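Local coordinates for protein MerB2 (PDB 5C17) that probably cleaves the carbon-mercury bond of organomercurials as an alkylmercury lyase, and holds a mercury(II) ion in this structure, at residues E12-K17 with A63-I68; R27-S32 with Q74-A79; M67-A72 with P159-T164. All coordinates share one frame; numbering follows the deposited sequence.

Interaction 1: residues E12-K17 with A63-I68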
loop_
_atom_site.group_PDB
_atom_site.type_symbol
_atom_site.label_atom_id
_atom_site.label_comp_id
_atom_site.label_asym_id
_atom_site.label_seq_id
_atom_site.Cartn_x
_atom_site.Cartn_y
_atom_site.Cartn_z
ATOM N N GLU A 12 -10.125 10.804 5.893
ATOM C CA GLU A 12 -10.403 11.986 6.698
ATOM C C GLU A 12 -10.390 11.642 8.188
ATOM O O GLU A 12 -9.870 12.412 9.005
ATOM C CB GLU A 12 -11.726 12.625 6.300
ATOM C CG GLU A 12 -11.657 13.320 4.952
ATOM C CD GLU A 12 -12.946 14.006 4.582
ATOM O OE1 GLU A 12 -12.949 14.684 3.528
ATOM O OE2 GLU A 12 -13.947 13.880 5.336
ATOM N N LEU A 13 -10.971 10.495 8.543
ATOM C CA LEU A 13 -10.976 10.055 9.938
ATOM C C LEU A 13 -9.545 9.767 10.412
ATOM O O LEU A 13 -9.129 10.164 11.500
ATOM C CB LEU A 13 -11.861 8.823 10.119
ATOM C CG LEU A 13 -11.897 8.211 11.521
ATOM C CD1 LEU A 13 -12.334 9.215 12.574
ATOM C CD2 LEU A 13 -12.823 7.002 11.516
ATOM N N LEU A 14 -8.769 9.097 9.577
ATOM C CA LEU A 14 -7.378 8.810 9.919
ATOM C C LEU A 14 -6.569 10.106 10.120
ATOM O O LEU A 14 -5.811 10.221 11.080
ATOM C CB LEU A 14 -6.743 7.937 8.833
ATOM C CG LEU A 14 -5.315 7.469 9.071
ATOM C CD1 LEU A 14 -5.148 6.722 10.369
ATOM C CD2 LEU A 14 -4.914 6.604 7.899
ATOM N N LEU A 15 -6.710 11.078 9.222
ATOM C CA LEU A 15 -6.001 12.346 9.400
ATOM C C LEU A 15 -6.381 13.028 10.714
ATOM O O LEU A 15 -5.528 13.619 11.386
ATOM C CB LEU A 15 -6.292 13.287 8.232
ATOM C CG LEU A 15 -5.541 13.002 6.941
ATOM C CD1 LEU A 15 -6.125 13.768 5.766
ATOM C CD2 LEU A 15 -4.057 13.339 7.107
ATOM N N ALA A 16 -7.657 12.947 11.086
ATOM C CA ALA A 16 -8.119 13.528 12.338
ATOM C C ALA A 16 -7.439 12.865 13.543
ATOM O O ALA A 16 -7.184 13.521 14.560
ATOM C CB ALA A 16 -9.633 13.395 12.447
ATOM N N LYS A 17 -7.162 11.567 13.426
ATOM C CA LYS A 17 -6.566 10.781 14.514
ATOM C C LYS A 17 -5.053 10.942 14.639
ATOM O O LYS A 17 -4.489 10.735 15.709
ATOM C CB LYS A 17 -6.863 9.287 14.303
ATOM C CG LYS A 17 -8.294 8.893 14.513
ATOM C CD LYS A 17 -8.561 7.472 13.983
ATOM C CE LYS A 17 -9.894 6.961 14.459
ATOM N NZ LYS A 17 -9.846 6.582 15.892
ATOM N N ALA A 63 4.670 3.747 13.271
ATOM C CA ALA A 63 5.149 2.373 13.334
ATOM C C ALA A 63 4.162 1.455 14.083
ATOM O O ALA A 63 3.928 0.314 13.669
ATOM C CB ALA A 63 6.536 2.311 13.941
ATOM N N GLN A 64 3.578 1.954 15.170
ATOM C CA GLN A 64 2.564 1.200 15.907
ATOM C C GLN A 64 1.379 0.867 14.997
ATOM O O GLN A 64 0.852 -0.248 15.032
ATOM C CB GLN A 64 2.076 1.977 17.142
ATOM C CG GLN A 64 3.088 2.056 18.286
ATOM C CD GLN A 64 2.658 2.971 19.442
ATOM O OE1 GLN A 64 1.998 4.003 19.243
ATOM N NE2 GLN A 64 3.047 2.591 20.659
ATOM N N ARG A 65 0.990 1.828 14.160
ATOM C CA ARG A 65 -0.122 1.654 13.221
ATOM C C ARG A 65 0.304 0.867 11.978
ATOM O O ARG A 65 -0.507 0.583 11.110
ATOM C CB ARG A 65 -0.665 3.021 12.795
ATOM C CG ARG A 65 -1.403 3.752 13.891
ATOM C CD ARG A 65 -1.904 5.108 13.421
ATOM N NE ARG A 65 -2.836 5.727 14.354
ATOM C CZ ARG A 65 -4.134 5.475 14.377
ATOM N NH1 ARG A 65 -4.655 4.618 13.514
ATOM N NH2 ARG A 65 -4.912 6.082 15.264
ATOM N N GLN A 66 1.573 0.496 11.923
ATOM C CA GLN A 66 2.158 -0.209 10.782
ATOM C C GLN A 66 1.856 0.506 9.463
ATOM O O GLN A 66 1.682 -0.117 8.422
ATOM C CB GLN A 66 1.716 -1.669 10.758
ATOM C CG GLN A 66 2.087 -2.403 12.022
ATOM C CD GLN A 66 1.719 -3.875 11.992
ATOM O OE1 GLN A 66 0.880 -4.307 11.218
ATOM N NE2 GLN A 66 2.359 -4.650 12.848
ATOM N N MET A 67 1.833 1.835 9.544
ATOM C CA MET A 67 1.788 2.697 8.368
ATOM C C MET A 67 3.163 2.949 7.787
ATOM O O MET A 67 3.284 3.396 6.643
ATOM C CB MET A 67 1.108 4.017 8.709
ATOM C CG MET A 67 -0.381 3.850 8.944
ATOM S SD MET A 67 -1.192 5.334 9.549
ATOM C CE MET A 67 -0.981 6.388 8.124
ATOM N N ILE A 68 4.178 2.658 8.592
ATOM C CA ILE A 68 5.562 2.535 8.148
ATOM C C ILE A 68 6.088 1.231 8.723
ATOM O O ILE A 68 5.547 0.714 9.712
ATOM C CB ILE A 68 6.452 3.725 8.588
ATOM C CG1 ILE A 68 6.593 3.777 10.116
ATOM C CG2 ILE A 68 5.894 5.037 8.046
ATOM C CD1 ILE A 68 7.535 4.854 10.603
HETATM O O HOH W 1 -2.870 7.967 16.157
#
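L14 lays its CD1 methyl over one face of the guanidinium group of R65, with L14 CD1 3.8 Å from R65 NH1. The leucine and the arginine run alongside each other, pointing opposite ways. Chi1 of -176° and chi2 of 56° together send the two leucine methyls to different partners. CD1 goes to the arginine. L14 CD2 meets M67 CE tip to tip, at 3.9 Å. The methionine chain is extended up to SD and then bends at chi3 (66°), which sets its methyl against the leucine.

K17 crosses R65 at about a right angle. K17 CB lies 3.9 Å from R65 NH2. The two cations do not meet: K17 NZ and R65 NH2 stay 5.0 Å apart. Both form salt bridges to the same carboxylate oxygen of E157, which probably offsets the like charges. R65 NH1 forms a hydrogen bond with S156 O. R65 NE donates to a water in the plane of the guanidinium, at 2.9 Å, and that water donates in turn to K17 O at 3.2 Å. Salt bridge, carbonyl and water together hold the guanidinium in place, and the water ties it to the end of helix 5-17.

R65 and M67 sit on the turn that leaves helix 52-64. Q66 between them has positive phi and closes a Schellman motif. The contact therefore joins helix 5-17 to the link between helix 52-64 and strand 68-70. F207 of helix 194-207 touches both L14 and M67, and L26 of helix 22-34 also packs on M67.

Interaction 2: residues R27-S32 with Q74-A79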
loop_
_atom_site.group_PDB
_atom_site.type_symbol
_atom_site.label_atom_id
_atom_site.label_comp_id
_atom_site.label_asym_id
_atom_site.label_seq_id
_atom_site.Cartn_x
_atom_site.Cartn_y
_atom_site.Cartn_z
ATOM N N ARG A 27 5.157 12.138 4.007
ATOM C CA ARG A 27 5.615 12.495 2.660
ATOM C C ARG A 27 7.104 12.244 2.520
ATOM O O ARG A 27 7.583 11.666 1.540
ATOM C CB ARG A 27 5.342 13.964 2.356
ATOM C CG ARG A 27 3.870 14.301 2.146
ATOM C CD ARG A 27 3.675 15.812 1.895
ATOM N NE ARG A 27 4.370 16.237 0.691
ATOM C CZ ARG A 27 3.889 16.112 -0.531
ATOM N NH1 ARG A 27 2.673 15.618 -0.740
ATOM N NH2 ARG A 27 4.639 16.461 -1.552
ATOM N N THR A 28 7.857 12.711 3.507
ATOM C CA THR A 28 9.297 12.617 3.449
ATOM C C THR A 28 9.723 11.147 3.374
ATOM O O THR A 28 10.598 10.765 2.576
ATOM C CB THR A 28 9.938 13.355 4.645
ATOM O OG1 THR A 28 9.491 14.724 4.641
ATOM C CG2 THR A 28 11.435 13.329 4.540
ATOM N N ILE A 29 9.089 10.303 4.177
ATOM C CA ILE A 29 9.427 8.880 4.170
ATOM C C ILE A 29 9.036 8.243 2.825
ATOM O O ILE A 29 9.833 7.580 2.157
ATOM C CB ILE A 29 8.721 8.126 5.308
ATOM C CG1 ILE A 29 9.206 8.629 6.674
ATOM C CG2 ILE A 29 8.982 6.628 5.185
ATOM C CD1 ILE A 29 8.364 8.132 7.871
ATOM N N PHE A 30 7.785 8.464 2.436
ATOM C CA PHE A 30 7.183 7.831 1.261
ATOM C C PHE A 30 7.974 8.140 -0.004
ATOM O O PHE A 30 8.313 7.240 -0.772
ATOM C CB PHE A 30 5.736 8.304 1.156
ATOM C CG PHE A 30 4.939 7.683 0.033
ATOM C CD1 PHE A 30 4.497 6.362 0.104
ATOM C CD2 PHE A 30 4.581 8.444 -1.066
ATOM C CE1 PHE A 30 3.727 5.817 -0.919
ATOM C CE2 PHE A 30 3.804 7.910 -2.084
ATOM C CZ PHE A 30 3.381 6.597 -2.010
ATOM N N PHE A 31 8.301 9.415 -0.217
ATOM C CA PHE A 31 8.994 9.764 -1.439
ATOM C C PHE A 31 10.478 9.308 -1.405
ATOM O O PHE A 31 11.077 9.076 -2.451
ATOM C CB PHE A 31 8.793 11.253 -1.753
ATOM C CG PHE A 31 7.343 11.601 -2.064
ATOM C CD1 PHE A 31 6.696 11.018 -3.149
ATOM C CD2 PHE A 31 6.621 12.471 -1.255
ATOM C CE1 PHE A 31 5.369 11.310 -3.428
ATOM C CE2 PHE A 31 5.290 12.774 -1.544
ATOM C CZ PHE A 31 4.670 12.184 -2.624
ATOM N N SER A 32 11.057 9.123 -0.219
ATOM C CA SER A 32 12.389 8.528 -0.115
ATOM C C SER A 32 12.348 7.039 -0.503
ATOM O O SER A 32 13.204 6.560 -1.244
ATOM C CB SER A 32 12.934 8.697 1.303
ATOM O OG SER A 32 14.254 8.217 1.402
ATOM N N GLN A 74 15.972 -0.905 12.819
ATOM C CA GLN A 74 15.107 0.269 12.952
ATOM C C GLN A 74 15.143 1.272 11.808
ATOM O O GLN A 74 14.421 2.258 11.853
ATOM C CB GLN A 74 15.307 0.983 14.298
ATOM C CG GLN A 74 15.010 0.061 15.486
ATOM C CD GLN A 74 13.621 -0.571 15.411
ATOM O OE1 GLN A 74 12.610 0.101 15.623
ATOM N NE2 GLN A 74 13.569 -1.864 15.106
ATOM N N LYS A 75 15.903 1.024 10.749
ATOM C CA LYS A 75 15.757 1.888 9.574
ATOM C C LYS A 75 14.383 1.667 8.956
ATOM O O LYS A 75 13.854 0.546 8.951
ATOM C CB LYS A 75 16.813 1.621 8.521
ATOM C CG LYS A 75 18.204 2.014 8.952
ATOM C CD LYS A 75 19.175 1.960 7.776
ATOM C CE LYS A 75 20.412 2.794 8.008
ATOM N NZ LYS A 75 21.644 1.983 7.884
ATOM N N ILE A 76 13.813 2.738 8.422
ATOM C CA ILE A 76 12.469 2.689 7.840
ATOM C C ILE A 76 12.561 2.295 6.369
ATOM O O ILE A 76 13.250 2.959 5.575
ATOM C CB ILE A 76 11.765 4.055 7.979
ATOM C CG1 ILE A 76 11.679 4.484 9.447
ATOM C CG2 ILE A 76 10.364 4.019 7.336
ATOM C CD1 ILE A 76 11.410 5.959 9.630
ATOM N N VAL A 77 11.869 1.217 6.007
ATOM C CA VAL A 77 12.013 0.614 4.683
ATOM C C VAL A 77 10.696 0.504 3.920
ATOM O O VAL A 77 10.669 0.036 2.784
ATOM C CB VAL A 77 12.669 -0.784 4.769
ATOM C CG1 VAL A 77 14.112 -0.648 5.252
ATOM C CG2 VAL A 77 11.864 -1.731 5.687
ATOM N N GLY A 78 9.603 0.929 4.534
ATOM C CA GLY A 78 8.320 0.896 3.862
ATOM C C GLY A 78 7.375 1.915 4.443
ATOM O O GLY A 78 7.479 2.251 5.628
ATOM N N ALA A 79 6.457 2.411 3.613
ATOM C CA ALA A 79 5.465 3.374 4.080
ATOM C C ALA A 79 4.259 3.350 3.153
ATOM O O ALA A 79 4.423 3.332 1.933
ATOM C CB ALA A 79 6.043 4.770 4.118
#
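I29 pushes its CG2 methyl between I76 and A79 of strand 76-79. I29 CG2 lies 3.6 Å from A79 CB and 3.7 Å from I76 CG2. This is the tight part of the contact. The isoleucine chains cross at about a right angle, and I29 CD1 and I76 CD1 are 4.1 Å apart. Chi1 of -64° turns I29 CG1 away from the carbonyl carbon and puts CG2, anti to the backbone N, against I76 and A79. F30 adds an edge contact. F30 CD1 lies 3.5 Å from A79 O, which sits near the plane of the ring. L109 and L113 of helix 103-113 also pack on F30.

Helix 22-34 lies across strand 76-79 at 98° between their directions, with the axes of the short segments 7.7 Å apart. The strand carries a classic beta bulge: V77 and G78 both face V69. I76 and A79, on the two sides of the bulge, both point toward the helix, while V77 points away.

The loose side is the turn before the strand. Q74 and K75 are exposed and do not touch the helix segment. There Q74 NE2 donates a hydrogen bond to A72 O, and K75 N donates one to D73 OD1.

Interaction 3: residues M67-A72 with P159-T164. With DTV ((2S,3S)-1,4-dimercaptobutane-2,3-diol), chain D.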
loop_
_atom_site.group_PDB
_atom_site.type_symbol
_atom_site.label_atom_id
_atom_site.label_comp_id
_atom_site.label_asym_id
_atom_site.label_seq_id
_atom_site.Cartn_x
_atom_site.Cartn_y
_atom_site.Cartn_z
ATOM N N MET A 67 1.833 1.835 9.544
ATOM C CA MET A 67 1.788 2.697 8.368
ATOM C C MET A 67 3.163 2.949 7.787
ATOM O O MET A 67 3.284 3.396 6.643
ATOM C CB MET A 67 1.108 4.017 8.709
ATOM C CG MET A 67 -0.381 3.850 8.944
ATOM S SD MET A 67 -1.192 5.334 9.549
ATOM C CE MET A 67 -0.981 6.388 8.124
ATOM N N ILE A 68 4.178 2.658 8.592
ATOM C CA ILE A 68 5.562 2.535 8.148
ATOM C C ILE A 68 6.088 1.231 8.723
ATOM O O ILE A 68 5.547 0.714 9.712
ATOM C CB ILE A 68 6.452 3.725 8.588
ATOM C CG1 ILE A 68 6.593 3.777 10.116
ATOM C CG2 ILE A 68 5.894 5.037 8.046
ATOM C CD1 ILE A 68 7.535 4.854 10.603
ATOM N N VAL A 69 7.122 0.706 8.081
ATOM C CA VAL A 69 7.773 -0.533 8.505
ATOM C C VAL A 69 9.240 -0.265 8.729
ATOM O O VAL A 69 9.886 0.363 7.900
ATOM C CB VAL A 69 7.586 -1.680 7.477
ATOM C CG1 VAL A 69 8.523 -2.865 7.765
ATOM C CG2 VAL A 69 6.142 -2.121 7.472
ATOM N N ARG A 70 9.739 -0.749 9.862
ATOM C CA ARG A 70 11.152 -0.642 10.194
ATOM C C ARG A 70 11.752 -2.021 10.269
ATOM O O ARG A 70 11.140 -2.937 10.816
ATOM C CB ARG A 70 11.355 0.052 11.546
ATOM C CG ARG A 70 11.004 1.537 11.520
ATOM C CD ARG A 70 11.199 2.227 12.864
ATOM N NE ARG A 70 10.267 1.750 13.886
ATOM C CZ ARG A 70 10.041 2.370 15.043
ATOM N NH1 ARG A 70 9.184 1.866 15.921
ATOM N NH2 ARG A 70 10.675 3.499 15.333
ATOM N N GLU A 71 12.940 -2.172 9.700
ATOM C CA GLU A 71 13.680 -3.410 9.856
ATOM C C GLU A 71 14.173 -3.569 11.284
ATOM O O GLU A 71 13.986 -2.682 12.107
ATOM C CB GLU A 71 14.855 -3.475 8.891
ATOM C CG GLU A 71 14.408 -3.710 7.483
ATOM C CD GLU A 71 15.506 -4.249 6.607
ATOM O OE1 GLU A 71 15.520 -5.470 6.313
ATOM O OE2 GLU A 71 16.350 -3.438 6.200
ATOM N N ALA A 72 14.798 -4.707 11.574
ATOM C CA ALA A 72 15.226 -5.011 12.937
ATOM C C ALA A 72 16.168 -3.941 13.463
ATOM O O ALA A 72 16.111 -3.610 14.646
ATOM C CB ALA A 72 15.892 -6.371 13.005
ATOM N N PRO A 159 -4.002 -1.812 12.090
ATOM C CA PRO A 159 -2.680 -1.616 11.504
ATOM C C PRO A 159 -2.664 -2.017 10.030
ATOM O O PRO A 159 -3.445 -2.887 9.615
ATOM C CB PRO A 159 -1.781 -2.534 12.337
ATOM C CG PRO A 159 -2.691 -3.567 12.899
ATOM C CD PRO A 159 -4.016 -2.902 13.087
ATOM N N TRP A 160 -1.789 -1.400 9.249
ATOM C CA TRP A 160 -1.767 -1.620 7.807
ATOM C C TRP A 160 -0.881 -2.830 7.428
ATOM O O TRP A 160 -1.394 -3.903 7.122
ATOM C CB TRP A 160 -1.278 -0.375 7.052
ATOM C CG TRP A 160 -2.151 0.879 7.061
ATOM C CD1 TRP A 160 -3.019 1.293 8.035
ATOM C CD2 TRP A 160 -2.181 1.899 6.038
ATOM N NE1 TRP A 160 -3.619 2.487 7.659
ATOM C CE2 TRP A 160 -3.113 2.878 6.443
ATOM C CE3 TRP A 160 -1.507 2.069 4.812
ATOM C CZ2 TRP A 160 -3.384 4.016 5.673
ATOM C CZ3 TRP A 160 -1.802 3.191 4.042
ATOM C CH2 TRP A 160 -2.728 4.147 4.479
ATOM N N ALA A 161 0.446 -2.677 7.458
ATOM C CA ALA A 161 1.324 -3.648 6.794
ATOM C C ALA A 161 1.133 -5.078 7.292
ATOM O O ALA A 161 1.115 -6.015 6.501
ATOM C CB ALA A 161 2.783 -3.238 6.959
ATOM N N GLY A 162 0.996 -5.239 8.605
ATOM C CA GLY A 162 0.857 -6.556 9.206
ATOM C C GLY A 162 -0.546 -6.851 9.705
ATOM O O GLY A 162 -0.764 -7.800 10.473
ATOM N N GLY A 163 -1.500 -6.041 9.260
ATOM C CA GLY A 163 -2.890 -6.156 9.669
ATOM C C GLY A 163 -3.782 -6.255 8.446
ATOM O O GLY A 163 -3.901 -7.314 7.837
ATOM N N THR A 164 -4.394 -5.144 8.063
ATOM C CA THR A 164 -5.355 -5.154 6.977
ATOM C C THR A 164 -4.709 -5.582 5.655
ATOM O O THR A 164 -5.333 -6.284 4.864
ATOM C CB THR A 164 -6.007 -3.785 6.870
ATOM O OG1 THR A 164 -6.653 -3.492 8.115
ATOM C CG2 THR A 164 -7.031 -3.730 5.743
HETATM S S1 DTV D . -6.946 -0.032 6.910
HETATM C C1 DTV D . -6.454 0.126 5.193
HETATM C C2 DTV D . -4.964 -0.073 4.972
HETATM O O2 DTV D . -4.611 -1.397 5.261
HETATM C C3 DTV D . -4.508 0.233 3.541
HETATM O O3 DTV D . -4.744 1.599 3.262
HETATM C C4 DTV D . -5.204 -0.615 2.489
HETATM S S4 DTV D . -4.279 -0.702 0.961
#
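M67 CG sits over the five-membered ring of W160, 3.7 Å from its centroid and 5° off the ring normal. This is a CH-pi contact made almost straight down onto the face. The sulfur follows more obliquely: M67 SD is 4.6 Å from the same centroid and 27° off the normal, a Met-aromatic contact. The opposite face of the indole is taken by the bound dithiol DTV. DTV O3 lies over the six-membered ring, 3.4 Å from W160 CZ3, and DTV C2 lies 3.6 Å from W160 CG. Chi1 of -67° carries the indole in between M67 and DTV. Beside this layer, V69 CG2 meets A161 CB at 3.6 Å. T164, also in the pocket, has its CB 3.2 Å from DTV O2.

P159 is at the N-cap position of helix 160-164, and its O accepts from T164 N in a wider pi-type turn. If the indole were cut back to an alanine here, DTV would probably lose its flat wall and M67 its aromatic partner.

No hydrogen bond joins the two segments. The ring face offers the ligand mainly van der Waals contact, so the fit against the indole probably rests on shape more than on polar bonds.

In the fold
Interactions 1 and 3 share M67, which lies between helix 5-17 and helix 160-164. Their centres are 11 Å apart. Two probable backbone hydrogen bonds, W160 N to R65 O and A161 N to Q66 O, both 3.0 Å, fix helix 160-164 to the turn of interaction 1. Interaction 2 joins interaction 3 through neighbouring strands 68-70 and 76-79, with probable hydrogen bonds V77 N to V69 O and V69 N to G78 O, both 2.9 Å. I68 also packs on I29 and A79. Interaction 3 lies nearest the mercury site formed by C102 and C165, with the W160 side chain about 6 Å from the metal. The side chains of M67 and F30 are about 10 and 11 Å from it.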